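Putative adhesin (Parabacteroides distasonis, PDB 3LJY) is of unknown detailed function but is probably a lipoprotein adhesin of the bacterial surface, with a putative auto-transporter adhesin head domain. Local coordinates at residues Asn23-Asp28 against Phe33-Ser38; Val56-Glu59 against Val64-Ile67. All coordinates share one frame; numbering follows the deposited sequence.

Contact 1 (Asn23-Asp28 against Phe33-Ser38); sequences NEIKVD and FNYEQS
The hydroxyl OH of Tyr-35 is hydrogen-bonded to OG of Ser-86, while the ring of the same residue touches Ile-25 across the contact. The polar end is thus held by strand 80-86, and the apolar part faces strand 24-27. Ile-25 CD1 lies 3.9 Å from Tyr-35 CD1 and meets that ring obliquely.

The larger share of the packing falls on Phe-33. Two branches of Ile-25 close on the far end of its ring. Ile-25 CG2 comes to 3.4 Å from Phe-33 CZ. Ile-25 CD1 comes to 3.4 Å from Phe-33 CE1. Ile-25 and Phe-33 extend toward one another. CG1 of Ile-25 stands beside its backbone N (chi1 -61°) and carries CD1 on toward Tyr-35, so one isoleucine serves both aromatic rings. In Phe-33 the ring carbon CG is opposite the backbone N (chi1 -166°), which brings CZ and CE1 up to Ile-25.

Val-27 touches the same ring nearer its root, at CD2. Its CG2 is 3.7 Å from Phe-33 CD2, and its CB also lies near that atom. Val-27 passes alongside Phe-33 in the reverse sense. Ile-25 and Val-27 therefore hold the ring at two places, and neither meets it squarely.

No hydrogen bond joins the two segments. Their strand axes are 10.2 Å apart at closest approach and run antiparallel at 173°. That spacing is bridged by side chains alone. All four touching residues are buried. Phe-33 also packs on Val-82, Thr-84 and Ile-67, and Val-27 on Val-94.

Strands 24-27 and 32-37 belong to different sheets, and their inward residues meet between them. This is the apolar interior of a beta-solenoid, consistent with the parallel beta-helix architecture of the pectate-lyase-like clan to which the family is assigned.

Contact 2 (Val56-Glu59 against Val64-Ile67); sequences VNIE and VLTI
Strands 56-59 and 64-67 run antiparallel at 179°, with their axes 5.0 Å apart. They form the two arms of a beta hairpin. Glu-59 and Thr-66 make a hydrogen-bonded pair: Glu-59 N donates to Thr-66 O at 2.9 Å, and Thr-66 N returns the bond to Glu-59 O at 3.0 Å. The first is almost straight (176°), the second somewhat bent (161°). Ile-58 and Ile-67 are the adjoining non-hydrogen-bonded pair. Asn-57 and Ala-68 continue the ladder.

The isoleucines share one face of the sheet and run alongside each other. Ile-58 CG1 is 4.2 Å from Ile-67 CG2. Val-56 extends this patch, with its CG1 4.2 Å from the same Ile-67 CG2. The other branch of Ile-58, CG2, meets Leu-65 CD1 at 3.9 Å. This apolar face is covered by strand 43-49, where Val-44 touches Ile-58, Leu-65 and Ile-67.

The opposite face carries Glu-59 and Thr-66. Their side chains meet only loosely, at 4.0 Å between Glu-59 CB and Thr-66 OG1. A weak hydrogen bond runs along the strand from Asn-57 ND2 to Glu-59 OE2.

The side chain of Leu-65 reaches the partner strand through CD1. With CG turned away from the backbone N (chi1 179°), CD1 comes to 3.4 Å from Glu-59 O. That carbonyl oxygen accepts Thr-66 N and also takes a CA-H...O contact from Leu-65 CA.

After strands 5-7 and 12-18 the chain forms strand 24-27, turns back after residue 28 and returns in strand 32-37, which carries most of segment 33-38. Contact 1 closes this short loop across the interior. Later, a tight turn between strands 56-61 and 64-69 brings the chain back, and contact 2 closes the hairpin within one sheet. The two loops follow in series, neither enclosing the other. They join where strand 64-69 pairs in parallel with strand 24-27. Probable hydrogen bonds link Glu-24 O to Leu-65 N at 2.8 Å and Lys-26 N to Leu-65 O at 3.0 Å. Contact 1 ties two sheets together, and contact 2 adds the outermost strand, 56-61, to one of them.

Contact 1 (Asn23-Asp28 against Phe33-Ser38)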
ATOM      1  N   ASN A  23      -2.580   2.329 -16.000  1.00 46.71           N
ATOM      2  CA  ASN A  23      -1.895   1.282 -15.214  1.00 46.03           C
ATOM      3  C   ASN A  23      -1.220   1.854 -13.976  1.00 45.85           C
ATOM      4  O   ASN A  23      -0.499   1.166 -13.258  1.00 44.58           O
ATOM      5  CB  ASN A  23      -0.853   0.549 -16.071  1.00 44.86           C
ATOM      6  CG  ASN A  23       0.350   1.418 -16.413  1.00 45.18           C
ATOM      7  OD1 ASN A  23       0.284   2.658 -16.415  1.00 43.26           O
ATOM      8  ND2 ASN A  23       1.463   0.762 -16.710  1.00 43.22           N
ATOM      9  N   GLU A  24      -1.471   3.123 -13.728  1.00 47.09           N
ATOM     10  CA  GLU A  24      -0.860   3.797 -12.628  1.00 49.07           C
ATOM     11  C   GLU A  24      -1.854   4.799 -12.050  1.00 47.16           C
ATOM     12  O   GLU A  24      -2.681   5.385 -12.757  1.00 45.62           O
ATOM     13  CB  GLU A  24       0.479   4.410 -13.087  1.00 50.40           C
ATOM     14  CG  GLU A  24       1.120   5.304 -12.059  1.00 56.33           C
ATOM     15  CD  GLU A  24       2.613   5.535 -12.254  1.00 57.33           C
ATOM     16  OE1 GLU A  24       3.182   5.166 -13.333  1.00 57.75           O
ATOM     17  OE2 GLU A  24       3.196   6.102 -11.276  1.00 65.97           O
ATOM     18  N   ILE A  25      -1.813   4.932 -10.730  1.00 48.79           N
ATOM     19  CA  ILE A  25      -2.702   5.843  -9.985  1.00 49.09           C
ATOM     20  C   ILE A  25      -1.927   6.763  -9.047  1.00 47.80           C
ATOM     21  O   ILE A  25      -0.992   6.337  -8.409  1.00 47.47           O
ATOM     22  CB  ILE A  25      -3.744   5.046  -9.212  1.00 48.53           C
ATOM     23  CG1 ILE A  25      -4.588   4.239 -10.208  1.00 50.32           C
ATOM     24  CG2 ILE A  25      -4.580   5.958  -8.387  1.00 49.21           C
ATOM     25  CD1 ILE A  25      -5.982   3.875  -9.727  1.00 48.45           C
ATOM     26  N   LYS A  26      -2.291   8.039  -9.018  1.00 50.13           N
ATOM     27  CA  LYS A  26      -1.757   8.989  -8.020  1.00 52.52           C
ATOM     28  C   LYS A  26      -2.911   9.575  -7.246  1.00 51.66           C
ATOM     29  O   LYS A  26      -3.792  10.168  -7.837  1.00 51.88           O
ATOM     30  CB  LYS A  26      -0.923  10.075  -8.690  1.00 53.26           C
ATOM     31  CG  LYS A  26       0.480   9.543  -9.022  1.00 56.57           C
ATOM     32  CD  LYS A  26       1.228  10.341 -10.097  1.00 58.99           C
ATOM     33  CE  LYS A  26       2.546   9.633 -10.483  1.00 60.19           C
ATOM     34  NZ  LYS A  26       3.079  10.064 -11.824  1.00 63.21           N
ATOM     35  N   VAL A  27      -2.944   9.334  -5.937  1.00 51.86           N
ATOM     36  CA  VAL A  27      -4.002   9.874  -5.075  1.00 51.60           C
ATOM     37  C   VAL A  27      -3.452  10.637  -3.864  1.00 52.18           C
ATOM     38  O   VAL A  27      -2.528  10.200  -3.153  1.00 50.17           O
ATOM     39  CB  VAL A  27      -5.024   8.799  -4.631  1.00 50.66           C
ATOM     40  CG1 VAL A  27      -4.434   7.762  -3.740  1.00 48.12           C
ATOM     41  CG2 VAL A  27      -6.178   9.481  -3.942  1.00 56.67           C
ATOM     42  N   ASP A  28      -4.043  11.799  -3.656  1.00 53.99           N
ATOM     43  CA  ASP A  28      -3.652  12.739  -2.622  1.00 57.23           C
ATOM     44  C   ASP A  28      -4.943  13.236  -1.975  1.00 57.49           C
ATOM     45  O   ASP A  28      -5.987  13.143  -2.563  1.00 63.34           O
ATOM     46  CB  ASP A  28      -2.960  13.906  -3.314  1.00 57.49           C
ATOM     47  CG  ASP A  28      -1.869  14.518  -2.501  1.00 61.64           C
ATOM     48  OD1 ASP A  28      -1.818  14.282  -1.277  1.00 64.82           O
ATOM     49  OD2 ASP A  28      -1.055  15.259  -3.105  1.00 66.74           O
ATOM     50  N   PHE A  33     -10.686   5.792  -2.104  1.00 46.85           N
ATOM     51  CA  PHE A  33     -10.366   5.494  -3.523  1.00 45.80           C
ATOM     52  C   PHE A  33     -10.417   3.992  -3.766  1.00 44.97           C
ATOM     53  O   PHE A  33      -9.562   3.236  -3.319  1.00 44.82           O
ATOM     54  CB  PHE A  33      -8.977   6.054  -3.850  1.00 47.41           C
ATOM     55  CG  PHE A  33      -8.642   6.115  -5.317  1.00 45.87           C
ATOM     56  CD1 PHE A  33      -8.458   4.967  -6.057  1.00 47.29           C
ATOM     57  CD2 PHE A  33      -8.398   7.334  -5.922  1.00 48.12           C
ATOM     58  CE1 PHE A  33      -8.135   5.039  -7.385  1.00 46.90           C
ATOM     59  CE2 PHE A  33      -8.052   7.409  -7.237  1.00 47.38           C
ATOM     60  CZ  PHE A  33      -7.925   6.263  -7.975  1.00 47.70           C
ATOM     61  N   ASN A  34     -11.471   3.570  -4.448  1.00 44.23           N
ATOM     62  CA  ASN A  34     -11.757   2.165  -4.661  1.00 44.48           C
ATOM     63  C   ASN A  34     -11.337   1.736  -6.070  1.00 43.85           C
ATOM     64  O   ASN A  34     -11.748   2.334  -7.060  1.00 43.23           O
ATOM     65  CB  ASN A  34     -13.265   1.922  -4.396  1.00 44.32           C
ATOM     66  CG  ASN A  34     -13.611   2.019  -2.911  1.00 42.87           C
ATOM     67  OD1 ASN A  34     -13.261   1.133  -2.157  1.00 45.47           O
ATOM     68  ND2 ASN A  34     -14.289   3.093  -2.492  1.00 42.32           N
ATOM     69  N   TYR A  35     -10.505   0.708  -6.148  1.00 43.64           N
ATOM     70  CA  TYR A  35      -9.972   0.252  -7.429  1.00 43.78           C
ATOM     71  C   TYR A  35     -10.298  -1.252  -7.637  1.00 44.18           C
ATOM     72  O   TYR A  35     -10.268  -2.053  -6.705  1.00 43.48           O
ATOM     73  CB  TYR A  35      -8.456   0.550  -7.547  1.00 41.80           C
ATOM     74  CG  TYR A  35      -7.824  -0.138  -8.749  1.00 43.29           C
ATOM     75  CD1 TYR A  35      -7.839   0.448 -10.004  1.00 40.51           C
ATOM     76  CD2 TYR A  35      -7.267  -1.414  -8.630  1.00 43.90           C
ATOM     77  CE1 TYR A  35      -7.318  -0.195 -11.087  1.00 39.26           C
ATOM     78  CE2 TYR A  35      -6.755  -2.072  -9.722  1.00 44.26           C
ATOM     79  CZ  TYR A  35      -6.783  -1.459 -10.946  1.00 43.39           C
ATOM     80  OH  TYR A  35      -6.274  -2.141 -12.019  1.00 42.46           O
ATOM     81  N   GLU A  36     -10.628  -1.614  -8.866  1.00 45.71           N
ATOM     82  CA  GLU A  36     -10.715  -3.014  -9.246  1.00 47.15           C
ATOM     83  C   GLU A  36     -10.023  -3.281 -10.565  1.00 46.45           C
ATOM     84  O   GLU A  36     -10.060  -2.468 -11.473  1.00 44.69           O
ATOM     85  CB  GLU A  36     -12.154  -3.469  -9.339  1.00 47.17           C
ATOM     86  CG  GLU A  36     -12.775  -3.614  -7.959  1.00 53.18           C
ATOM     87  CD  GLU A  36     -14.244  -3.994  -7.980  1.00 53.94           C
ATOM     88  OE1 GLU A  36     -14.697  -4.630  -8.953  1.00 58.50           O
ATOM     89  OE2 GLU A  36     -14.925  -3.649  -6.990  1.00 57.40           O
ATOM     90  N   GLN A  37      -9.417  -4.457 -10.672  1.00 47.79           N
ATOM     91  CA  GLN A  37      -8.816  -4.879 -11.924  1.00 48.00           C
ATOM     92  C   GLN A  37      -9.862  -5.593 -12.755  1.00 48.16           C
ATOM     93  O   GLN A  37     -10.421  -6.609 -12.339  1.00 48.63           O
ATOM     94  CB  GLN A  37      -7.575  -5.751 -11.668  1.00 47.19           C
ATOM     95  CG  GLN A  37      -6.871  -6.180 -12.939  1.00 46.68           C
ATOM     96  CD  GLN A  37      -5.704  -7.097 -12.704  1.00 48.22           C
ATOM     97  OE1 GLN A  37      -5.654  -7.812 -11.701  1.00 48.61           O
ATOM     98  NE2 GLN A  37      -4.744  -7.086 -13.640  1.00 45.25           N
ATOM     99  N   SER A  38     -10.134  -5.054 -13.938  1.00 50.29           N
ATOM    100  CA  SER A  38     -11.111  -5.652 -14.840  1.00 51.33           C
ATOM    101  C   SER A  38     -10.861  -5.262 -16.308  1.00 53.36           C
ATOM    102  O   SER A  38     -10.293  -4.201 -16.601  1.00 53.99           O
ATOM    103  CB  SER A  38     -12.525  -5.238 -14.403  1.00 52.16           C
ATOM    104  OG  SER A  38     -12.907  -3.964 -14.915  1.00 54.65           O
TER

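Contact 2 (Val56-Glu59 against Val64-Ile67)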
ATOM      1  N   VAL A  56     -14.119  18.959  -9.734  1.00 54.92           N
ATOM      2  CA  VAL A  56     -13.447  17.668  -9.748  1.00 54.52           C
ATOM      3  C   VAL A  56     -12.753  17.479 -11.084  1.00 53.74           C
ATOM      4  O   VAL A  56     -13.406  17.474 -12.110  1.00 53.03           O
ATOM      5  CB  VAL A  56     -14.453  16.515  -9.525  1.00 55.06           C
ATOM      6  CG1 VAL A  56     -13.771  15.130  -9.760  1.00 55.58           C
ATOM      7  CG2 VAL A  56     -15.069  16.615  -8.124  1.00 52.50           C
ATOM      8  N   ASN A  57     -11.436  17.317 -11.061  1.00 54.04           N
ATOM      9  CA  ASN A  57     -10.654  17.162 -12.286  1.00 53.58           C
ATOM     10  C   ASN A  57     -10.124  15.733 -12.410  1.00 52.03           C
ATOM     11  O   ASN A  57      -9.243  15.346 -11.687  1.00 54.33           O
ATOM     12  CB  ASN A  57      -9.519  18.191 -12.288  1.00 53.79           C
ATOM     13  CG  ASN A  57      -8.765  18.238 -13.597  1.00 56.00           C
ATOM     14  OD1 ASN A  57      -9.339  18.067 -14.678  1.00 58.53           O
ATOM     15  ND2 ASN A  57      -7.463  18.496 -13.509  1.00 56.54           N
ATOM     16  N   ILE A  58     -10.680  14.962 -13.325  1.00 50.19           N
ATOM     17  CA  ILE A  58     -10.269  13.582 -13.580  1.00 50.12           C
ATOM     18  C   ILE A  58      -9.414  13.527 -14.854  1.00 51.46           C
ATOM     19  O   ILE A  58      -9.905  13.883 -15.914  1.00 52.14           O
ATOM     20  CB  ILE A  58     -11.516  12.660 -13.771  1.00 48.81           C
ATOM     21  CG1 ILE A  58     -12.474  12.776 -12.553  1.00 49.76           C
ATOM     22  CG2 ILE A  58     -11.091  11.224 -13.952  1.00 47.19           C
ATOM     23  CD1 ILE A  58     -13.880  12.265 -12.763  1.00 43.29           C
ATOM     24  N   GLU A  59      -8.152  13.101 -14.759  1.00 52.33           N
ATOM     25  CA  GLU A  59      -7.286  13.014 -15.940  1.00 54.21           C
ATOM     26  C   GLU A  59      -6.609  11.658 -16.007  1.00 51.61           C
ATOM     27  O   GLU A  59      -6.230  11.120 -14.981  1.00 51.43           O
ATOM     28  CB  GLU A  59      -6.223  14.109 -15.924  1.00 55.15           C
ATOM     29  CG  GLU A  59      -6.762  15.509 -16.262  1.00 59.49           C
ATOM     30  CD  GLU A  59      -5.759  16.642 -15.925  1.00 61.24           C
ATOM     31  OE1 GLU A  59      -4.859  16.429 -15.073  1.00 67.38           O
ATOM     32  OE2 GLU A  59      -5.874  17.751 -16.511  1.00 65.50           O
ATOM     33  N   VAL A  64      -1.545   7.285 -16.665  1.00 45.76           N
ATOM     34  CA  VAL A  64      -1.641   7.555 -15.236  1.00 43.85           C
ATOM     35  C   VAL A  64      -2.963   8.262 -14.897  1.00 44.13           C
ATOM     36  O   VAL A  64      -3.235   9.327 -15.432  1.00 44.23           O
ATOM     37  CB  VAL A  64      -0.494   8.460 -14.712  1.00 45.25           C
ATOM     38  CG1 VAL A  64      -0.676   8.725 -13.178  1.00 37.64           C
ATOM     39  CG2 VAL A  64       0.941   7.889 -15.052  1.00 38.23           C
ATOM     40  N   LEU A  65      -3.745   7.707 -13.965  1.00 44.18           N
ATOM     41  CA  LEU A  65      -4.938   8.398 -13.437  1.00 44.33           C
ATOM     42  C   LEU A  65      -4.636   9.330 -12.238  1.00 45.79           C
ATOM     43  O   LEU A  65      -4.064   8.902 -11.254  1.00 45.73           O
ATOM     44  CB  LEU A  65      -6.019   7.384 -13.010  1.00 42.72           C
ATOM     45  CG  LEU A  65      -7.323   7.916 -12.423  1.00 42.97           C
ATOM     46  CD1 LEU A  65      -8.101   8.779 -13.437  1.00 41.85           C
ATOM     47  CD2 LEU A  65      -8.184   6.818 -11.893  1.00 41.83           C
ATOM     48  N   THR A  66      -5.005  10.606 -12.345  1.00 46.81           N
ATOM     49  CA  THR A  66      -5.037  11.537 -11.211  1.00 47.96           C
ATOM     50  C   THR A  66      -6.470  12.127 -11.079  1.00 49.47           C
ATOM     51  O   THR A  66      -7.139  12.443 -12.072  1.00 49.61           O
ATOM     52  CB  THR A  66      -3.966  12.678 -11.346  1.00 49.02           C
ATOM     53  OG1 THR A  66      -4.047  13.283 -12.633  1.00 52.41           O
ATOM     54  CG2 THR A  66      -2.533  12.139 -11.222  1.00 50.03           C
ATOM     55  N   ILE A  67      -6.962  12.195  -9.847  1.00 50.64           N
ATOM     56  CA  ILE A  67      -8.227  12.835  -9.533  1.00 51.12           C
ATOM     57  C   ILE A  67      -7.978  13.848  -8.432  1.00 53.08           C
ATOM     58  O   ILE A  67      -7.510  13.507  -7.346  1.00 55.30           O
ATOM     59  CB  ILE A  67      -9.296  11.819  -9.069  1.00 50.21           C
ATOM     60  CG1 ILE A  67      -9.470  10.728 -10.119  1.00 48.31           C
ATOM     61  CG2 ILE A  67     -10.620  12.508  -8.810  1.00 47.01           C
ATOM     62  CD1 ILE A  67     -10.349   9.667  -9.691  1.00 45.46           C
TER